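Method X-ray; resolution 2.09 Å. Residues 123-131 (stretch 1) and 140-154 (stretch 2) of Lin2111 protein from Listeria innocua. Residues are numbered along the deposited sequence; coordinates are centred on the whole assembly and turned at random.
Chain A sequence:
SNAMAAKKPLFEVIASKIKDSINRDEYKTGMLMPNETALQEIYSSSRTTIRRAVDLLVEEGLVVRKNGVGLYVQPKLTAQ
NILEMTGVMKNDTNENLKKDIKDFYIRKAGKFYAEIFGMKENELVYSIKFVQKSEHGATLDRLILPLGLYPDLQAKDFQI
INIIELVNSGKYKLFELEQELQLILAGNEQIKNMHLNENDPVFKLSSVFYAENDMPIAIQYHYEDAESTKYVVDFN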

ATOM      1  N   GLU A 123       5.588  22.451 -13.427  1.00 50.23           N
ATOM      2  CA  GLU A 123       6.700  21.660 -12.919  1.00 51.65           C
ATOM      3  C   GLU A 123       6.589  20.226 -13.427  1.00 44.96           C
ATOM      4  O   GLU A 123       5.510  19.776 -13.805  1.00 41.09           O
ATOM      5  N   LEU A 124       7.708  19.515 -13.449  1.00 37.09           N
ATOM      6  CA  LEU A 124       7.772  18.245 -14.155  1.00 38.14           C
ATOM      7  C   LEU A 124       7.539  17.025 -13.270  1.00 38.74           C
ATOM      8  O   LEU A 124       7.863  17.031 -12.082  1.00 35.68           O
ATOM      9  N   VAL A 125       6.987  15.977 -13.876  1.00 34.90           N
ATOM     10  CA  VAL A 125       6.813  14.687 -13.231  1.00 31.06           C
ATOM     11  C   VAL A 125       7.223  13.585 -14.198  1.00 30.05           C
ATOM     12  O   VAL A 125       7.129  13.749 -15.412  1.00 31.49           O
ATOM     13  N   TYR A 126       7.694  12.467 -13.654  1.00 31.99           N
ATOM     14  CA  TYR A 126       7.894  11.268 -14.446  1.00 28.81           C
ATOM     15  C   TYR A 126       6.567  10.550 -14.575  1.00 29.31           C
ATOM     16  O   TYR A 126       5.786  10.479 -13.622  1.00 32.02           O
ATOM     17  N   SER A 127       6.320  10.005 -15.754  1.00 29.93           N
ATOM     18  CA  SER A 127       5.137   9.205 -15.990  1.00 34.96           C
ATOM     19  C   SER A 127       5.600   7.847 -16.468  1.00 32.63           C
ATOM     20  O   SER A 127       6.309   7.741 -17.469  1.00 28.96           O
ATOM     21  N   ILE A 128       5.225   6.812 -15.730  1.00 26.34           N
ATOM     22  CA  ILE A 128       5.606   5.455 -16.079  1.00 31.84           C
ATOM     23  C   ILE A 128       4.349   4.634 -16.291  1.00 37.22           C
ATOM     24  O   ILE A 128       3.412   4.699 -15.497  1.00 30.11           O
ATOM     25  N   LYS A 129       4.319   3.880 -17.378  1.00 34.88           N
ATOM     26  CA  LYS A 129       3.210   2.983 -17.626  1.00 36.23           C
ATOM     27  C   LYS A 129       3.747   1.576 -17.827  1.00 38.42           C
ATOM     28  O   LYS A 129       4.668   1.366 -18.623  1.00 34.92           O
ATOM     29  N   PHE A 130       3.188   0.616 -17.098  1.00 28.59           N
ATOM     30  CA  PHE A 130       3.534  -0.786 -17.321  1.00 28.91           C
ATOM     31  C   PHE A 130       2.351  -1.751 -17.240  1.00 31.83           C
ATOM     32  O   PHE A 130       1.302  -1.439 -16.681  1.00 30.90           O
ATOM     33  N   VAL A 131       2.546  -2.926 -17.823  1.00 29.62           N
ATOM     34  CA  VAL A 131       1.497  -3.916 -17.974  1.00 32.43           C
ATOM     35  C   VAL A 131       2.022  -5.236 -17.437  1.00 43.36           C
ATOM     36  O   VAL A 131       3.224  -5.503 -17.473  1.00 47.58           O
ATOM     37  N   LEU A 140      -2.911  -3.031 -15.788  1.00 32.32           N
ATOM     38  CA  LEU A 140      -2.207  -1.852 -16.257  1.00 33.56           C
ATOM     39  C   LEU A 140      -1.915  -0.936 -15.079  1.00 31.28           C
ATOM     40  O   LEU A 140      -2.799  -0.644 -14.272  1.00 31.62           O
ATOM     41  N   ASP A 141      -0.671  -0.494 -14.972  1.00 32.29           N
ATOM     42  CA  ASP A 141      -0.288   0.424 -13.911  1.00 32.91           C
ATOM     43  C   ASP A 141       0.240   1.718 -14.480  1.00 32.87           C
ATOM     44  O   ASP A 141       0.963   1.722 -15.474  1.00 31.03           O
ATOM     45  N   ARG A 142      -0.138   2.821 -13.846  1.00 27.73           N
ATOM     46  CA  ARG A 142       0.448   4.108 -14.168  1.00 31.77           C
ATOM     47  C   ARG A 142       0.963   4.758 -12.887  1.00 36.73           C
ATOM     48  O   ARG A 142       0.246   4.836 -11.883  1.00 27.70           O
ATOM     49  N   LEU A 143       2.219   5.189 -12.932  1.00 23.82           N
ATOM     50  CA  LEU A 143       2.895   5.837 -11.812  1.00 24.88           C
ATOM     51  C   LEU A 143       3.287   7.263 -12.177  1.00 31.75           C
ATOM     52  O   LEU A 143       3.770   7.530 -13.288  1.00 30.00           O
ATOM     53  N   ILE A 144       3.095   8.169 -11.232  1.00 25.14           N
ATOM     54  CA  ILE A 144       3.493   9.556 -11.392  1.00 27.24           C
ATOM     55  C   ILE A 144       4.426   9.938 -10.240  1.00 24.93           C
ATOM     56  O   ILE A 144       4.051   9.835  -9.075  1.00 29.58           O
ATOM     57  N   LEU A 145       5.643  10.357 -10.575  1.00 25.87           N
ATOM     58  CA  LEU A 145       6.653  10.752  -9.590  1.00 25.43           C
ATOM     59  C   LEU A 145       7.215  12.122  -9.954  1.00 29.76           C
ATOM     60  O   LEU A 145       7.857  12.266 -10.981  1.00 31.61           O
ATOM     61  N   PRO A 146       6.980  13.137  -9.110  1.00 35.34           N
ATOM     62  CA  PRO A 146       7.524  14.470  -9.407  1.00 34.30           C
ATOM     63  C   PRO A 146       9.052  14.471  -9.435  1.00 31.85           C
ATOM     64  O   PRO A 146       9.703  13.895  -8.560  1.00 33.25           O
ATOM     65  N   LEU A 147       9.605  15.115 -10.459  1.00 27.48           N
ATOM     66  CA  LEU A 147      11.041  15.226 -10.650  1.00 35.43           C
ATOM     67  C   LEU A 147      11.748  15.762  -9.421  1.00 35.25           C
ATOM     68  O   LEU A 147      12.767  15.219  -9.007  1.00 37.60           O
ATOM     69  N   GLY A 148      11.204  16.834  -8.854  1.00 31.00           N
ATOM     70  CA  GLY A 148      11.786  17.476  -7.684  1.00 34.39           C
ATOM     71  C   GLY A 148      11.828  16.610  -6.436  1.00 37.20           C
ATOM     72  O   GLY A 148      12.491  16.952  -5.461  1.00 36.14           O
ATOM     73  N   LEU A 149      11.113  15.491  -6.460  1.00 31.70           N
ATOM     74  CA  LEU A 149      11.067  14.584  -5.322  1.00 29.15           C
ATOM     75  C   LEU A 149      11.943  13.356  -5.579  1.00 34.37           C
ATOM     76  O   LEU A 149      12.305  12.636  -4.650  1.00 38.31           O
ATOM     77  N   TYR A 150      12.254  13.107  -6.849  1.00 29.64           N
ATOM     78  CA  TYR A 150      13.162  12.022  -7.231  1.00 32.48           C
ATOM     79  C   TYR A 150      14.309  12.543  -8.118  1.00 33.22           C
ATOM     80  O   TYR A 150      14.624  11.950  -9.153  1.00 34.28           O
ATOM     81  N   PRO A 151      14.952  13.647  -7.690  1.00 33.68           N
ATOM     82  CA  PRO A 151      15.935  14.394  -8.492  1.00 46.00           C
ATOM     83  C   PRO A 151      17.152  13.582  -8.933  1.00 50.33           C
ATOM     84  O   PRO A 151      17.677  13.826 -10.015  1.00 62.10           O
ATOM     85  N   ASP A 152      17.592  12.634  -8.114  1.00 53.82           N
ATOM     86  CA  ASP A 152      18.877  11.980  -8.348  1.00 63.89           C
ATOM     87  C   ASP A 152      18.793  10.650  -9.097  1.00 58.77           C
ATOM     88  O   ASP A 152      19.818  10.047  -9.418  1.00 60.68           O
ATOM     89  N   LEU A 153      17.579  10.196  -9.378  1.00 48.26           N
ATOM     90  CA  LEU A 153      17.396   8.924 -10.063  1.00 44.03           C
ATOM     91  C   LEU A 153      17.736   9.018 -11.550  1.00 45.74           C
ATOM     92  O   LEU A 153      17.234   9.890 -12.251  1.00 49.64           O
ATOM     93  N   GLN A 154      18.591   8.120 -12.025  1.00 39.90           N
ATOM     94  CA  GLN A 154      18.775   7.937 -13.462  1.00 41.41           C
ATOM     95  C   GLN A 154      17.774   6.891 -13.949  1.00 39.82           C
ATOM     96  O   GLN A 154      17.086   6.268 -13.135  1.00 37.61           O
TER

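What fixes the direction of each side chain? Strands 124-131 and 140-146 run antiparallel. The extended backbone of each strand turns successive side chains to opposite faces, and the antiparallel hydrogen bonds, such as Ile128 N to Leu143 O and Leu143 N to Ile128 O, both 2.9 Å, set which residues stand side by side. Tyr126, Ile128, Phe130, Asp141, Leu143 and Leu145 share one face; Val125, Ser127, Lys129, Val131, Leu140, Arg142, Ile144 and Pro146 share the other.

How do the two aromatic rings find partners? Tyr126, with chi1 m, reaches along its face to Leu147, whose chi1 of -96° lies between wells and whose chi2 is m. That conformation lays Leu147 CD2 over the ring, 3.4 Å from the Tyr126 centroid, a CH-pi contact; Leu147 CD1 also lies 3.0 Å from Tyr126 OH. Phe130 instead adopts p, which carries its ring across to Asp141: Asp141 CB sits over one face, and Phe130 CE2 meets Leu143 CD1 at 3.6 Å. The Asp141 carboxylate finds its hydrogen bonds elsewhere in the structure.

What packs on the other face? Val125, in m, places CG2 3.8 Å from Ile144 CG2 and CG1 4.2 Å from Pro146 CB. Leu140, t then p, brings CD1 to 3.6 Å from both Val131 CG2 and Lys129 CG. Lys129 begins t, t and then bends through two m torsions, bringing NZ to 3.0 Å from Arg142 NE. These are two donors of like charge, so the approach is no hydrogen bond; Lys129 NZ and Arg142 NH2 have partners elsewhere.

Does water help where the strand pairing ends? Leu124 O accepts a hydrogen bond from Leu147 N at 3.1 Å and another from a water 2.7 Å away. The same water's oxygen accepts from Gly148 N at 2.9 Å, bridging the backbones beside the apolar contact of Leu124 CB with Leu147 CG, 4.0 Å apart.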

ATOM      1  CB  GLU A 123       6.752  21.728 -11.392  1.00 60.65           C
ATOM      2  CG  GLU A 123       7.105  23.124 -10.878  1.00 65.42           C
ATOM      3  CD  GLU A 123       7.054  23.233  -9.367  1.00 73.13           C
ATOM      4  OE1 GLU A 123       7.965  23.868  -8.795  1.00 79.35           O
ATOM      5  OE2 GLU A 123       6.111  22.687  -8.752  1.00 70.04           O
ATOM      6  CB  LEU A 124       9.118  18.120 -14.869  1.00 37.58           C
ATOM      7  CG  LEU A 124       9.462  19.300 -15.783  1.00 45.37           C
ATOM      8  CD1 LEU A 124      10.879  19.154 -16.317  1.00 39.27           C
ATOM      9  CD2 LEU A 124       8.450  19.417 -16.921  1.00 46.14           C
ATOM     10  CB  VAL A 125       5.336  14.439 -12.793  1.00 32.33           C
ATOM     11  CG1 VAL A 125       4.858  15.541 -11.854  1.00 38.06           C
ATOM     12  CG2 VAL A 125       4.412  14.331 -14.007  1.00 27.16           C
ATOM     13  CB  TYR A 126       8.878  10.320 -13.774  1.00 27.54           C
ATOM     14  CG  TYR A 126      10.295  10.814 -13.726  1.00 36.46           C
ATOM     15  CD1 TYR A 126      11.088  10.806 -14.871  1.00 39.61           C
ATOM     16  CD2 TYR A 126      10.852  11.269 -12.535  1.00 32.71           C
ATOM     17  CE1 TYR A 126      12.393  11.251 -14.837  1.00 41.12           C
ATOM     18  CE2 TYR A 126      12.159  11.709 -12.486  1.00 34.27           C
ATOM     19  CZ  TYR A 126      12.922  11.701 -13.645  1.00 38.60           C
ATOM     20  OH  TYR A 126      14.220  12.138 -13.610  1.00 38.28           O
ATOM     21  CB  SER A 127       4.245   9.859 -17.041  1.00 36.35           C
ATOM     22  OG  SER A 127       3.087   9.080 -17.260  1.00 31.70           O
ATOM     23  CB  ILE A 128       6.461   4.808 -14.971  1.00 34.83           C
ATOM     24  CG1 ILE A 128       7.766   5.584 -14.793  1.00 40.84           C
ATOM     25  CG2 ILE A 128       6.752   3.355 -15.303  1.00 32.74           C
ATOM     26  CD1 ILE A 128       8.533   5.222 -13.540  1.00 46.81           C
ATOM     27  CB  LYS A 129       2.433   3.433 -18.861  1.00 34.04           C
ATOM     28  CG  LYS A 129       1.108   2.706 -19.055  1.00 42.27           C
ATOM     29  CD  LYS A 129       0.430   3.131 -20.348  1.00 58.02           C
ATOM     30  CE  LYS A 129       0.554   4.635 -20.581  1.00 68.33           C
ATOM     31  NZ  LYS A 129       0.056   5.451 -19.429  1.00 63.03           N
ATOM     32  CB  PHE A 130       4.680  -1.249 -16.413  1.00 28.23           C
ATOM     33  CG  PHE A 130       4.340  -1.283 -14.949  1.00 34.66           C
ATOM     34  CD1 PHE A 130       3.729  -2.393 -14.388  1.00 39.31           C
ATOM     35  CD2 PHE A 130       4.670  -0.219 -14.123  1.00 32.63           C
ATOM     36  CE1 PHE A 130       3.427  -2.430 -13.039  1.00 28.73           C
ATOM     37  CE2 PHE A 130       4.379  -0.254 -12.772  1.00 35.86           C
ATOM     38  CZ  PHE A 130       3.752  -1.360 -12.230  1.00 33.68           C
ATOM     39  CB  VAL A 131       1.086  -4.071 -19.461  1.00 47.69           C
ATOM     40  CG1 VAL A 131       0.502  -5.446 -19.723  1.00 49.43           C
ATOM     41  CG2 VAL A 131       0.105  -2.975 -19.868  1.00 37.45           C
ATOM     42  CB  LEU A 140      -3.054  -1.123 -17.302  1.00 33.86           C
ATOM     43  CG  LEU A 140      -2.560   0.249 -17.748  1.00 41.14           C
ATOM     44  CD1 LEU A 140      -1.317   0.087 -18.594  1.00 42.27           C
ATOM     45  CD2 LEU A 140      -3.646   0.955 -18.543  1.00 51.38           C
ATOM     46  CB  ASP A 141       0.766  -0.197 -12.988  1.00 34.10           C
ATOM     47  CG  ASP A 141       0.156  -1.110 -11.948  1.00 40.84           C
ATOM     48  OD1 ASP A 141       0.143  -0.728 -10.759  1.00 39.59           O
ATOM     49  OD2 ASP A 141      -0.333  -2.197 -12.320  1.00 43.66           O
ATOM     50  CB  ARG A 142      -0.553   5.003 -14.902  1.00 35.66           C
ATOM     51  CG  ARG A 142      -0.270   6.492 -14.768  1.00 48.55           C
ATOM     52  CD  ARG A 142      -0.387   7.227 -16.103  1.00 62.89           C
ATOM     53  NE  ARG A 142      -1.355   6.619 -17.015  1.00 72.22           N
ATOM     54  CZ  ARG A 142      -2.670   6.571 -16.805  1.00 78.66           C
ATOM     55  NH1 ARG A 142      -3.192   7.078 -15.691  1.00 84.01           N
ATOM     56  NH2 ARG A 142      -3.462   5.995 -17.702  1.00 71.26           N
ATOM     57  CB  LEU A 143       4.181   5.093 -11.479  1.00 31.69           C
ATOM     58  CG  LEU A 143       4.219   3.941 -10.486  1.00 54.90           C
ATOM     59  CD1 LEU A 143       3.463   2.739 -11.024  1.00 59.35           C
ATOM     60  CD2 LEU A 143       5.675   3.596 -10.198  1.00 58.55           C
ATOM     61  CB  ILE A 144       2.271  10.489 -11.403  1.00 27.58           C
ATOM     62  CG1 ILE A 144       1.257  10.036 -12.459  1.00 31.35           C
ATOM     63  CG2 ILE A 144       2.705  11.934 -11.646  1.00 25.31           C
ATOM     64  CD1 ILE A 144       1.709  10.236 -13.897  1.00 34.82           C
ATOM     65  CB  LEU A 145       7.816   9.758  -9.594  1.00 26.11           C
ATOM     66  CG  LEU A 145       7.559   8.266  -9.370  1.00 38.13           C
ATOM     67  CD1 LEU A 145       8.861   7.474  -9.514  1.00 37.50           C
ATOM     68  CD2 LEU A 145       6.964   8.037  -8.012  1.00 29.88           C
ATOM     69  CB  PRO A 146       7.010  15.330  -8.246  1.00 36.47           C
ATOM     70  CG  PRO A 146       5.824  14.578  -7.712  1.00 34.84           C
ATOM     71  CD  PRO A 146       6.171  13.133  -7.882  1.00 28.07           C
ATOM     72  CB  LEU A 147      11.340  16.145 -11.834  1.00 42.57           C
ATOM     73  CG  LEU A 147      11.577  15.462 -13.174  1.00 58.33           C
ATOM     74  CD1 LEU A 147      12.936  14.789 -13.165  1.00 58.06           C
ATOM     75  CD2 LEU A 147      10.461  14.469 -13.478  1.00 58.92           C
ATOM     76  CB  LEU A 149       9.621  14.152  -5.053  1.00 31.94           C
ATOM     77  CG  LEU A 149       8.771  14.967  -4.070  1.00 37.49           C
ATOM     78  CD1 LEU A 149       9.247  16.406  -3.935  1.00 39.81           C
ATOM     79  CD2 LEU A 149       7.298  14.907  -4.438  1.00 29.76           C
ATOM     80  CB  TYR A 150      12.385  10.887  -7.922  1.00 25.78           C
ATOM     81  CG  TYR A 150      11.306  10.298  -7.032  1.00 25.40           C
ATOM     82  CD1 TYR A 150      11.496   9.084  -6.383  1.00 22.03           C
ATOM     83  CD2 TYR A 150      10.113  10.979  -6.812  1.00 26.31           C
ATOM     84  CE1 TYR A 150      10.521   8.554  -5.556  1.00 25.92           C
ATOM     85  CE2 TYR A 150       9.136  10.457  -5.978  1.00 28.48           C
ATOM     86  CZ  TYR A 150       9.346   9.244  -5.356  1.00 29.04           C
ATOM     87  OH  TYR A 150       8.383   8.722  -4.523  1.00 32.26           O
ATOM     88  CB  PRO A 151      16.391  15.500  -7.525  1.00 44.99           C
ATOM     89  CG  PRO A 151      16.156  14.914  -6.176  1.00 44.90           C
ATOM     90  CD  PRO A 151      14.831  14.230  -6.343  1.00 35.50           C
ATOM     91  CB  ASP A 152      19.624  11.801  -7.022  1.00 68.04           C
ATOM     92  CG  ASP A 152      19.924  13.125  -6.341  1.00 73.07           C
ATOM     93  OD1 ASP A 152      20.368  14.066  -7.037  1.00 79.31           O
ATOM     94  OD2 ASP A 152      19.715  13.227  -5.112  1.00 73.50           O
ATOM     95  CB  LEU A 153      15.952   8.438  -9.904  1.00 43.47           C
ATOM     96  CG  LEU A 153      15.570   7.737  -8.599  1.00 42.68           C
ATOM     97  CD1 LEU A 153      15.726   8.674  -7.418  1.00 43.59           C
ATOM     98  CD2 LEU A 153      14.143   7.214  -8.686  1.00 41.37           C
ATOM     99  CB  GLN A 154      20.205   7.502 -13.774  1.00 45.53           C
ATOM    100  CG  GLN A 154      21.246   8.481 -13.258  1.00 59.15           C
ATOM    101  CD  GLN A 154      22.660   7.958 -13.389  1.00 71.28           C
ATOM    102  OE1 GLN A 154      22.949   7.114 -14.239  1.00 77.15           O
ATOM    103  NE2 GLN A 154      23.555   8.461 -12.542  1.00 71.45           N
TER
HETATM  104  O   HOH W   1       9.063  18.382 -10.079  1.00 47.53           O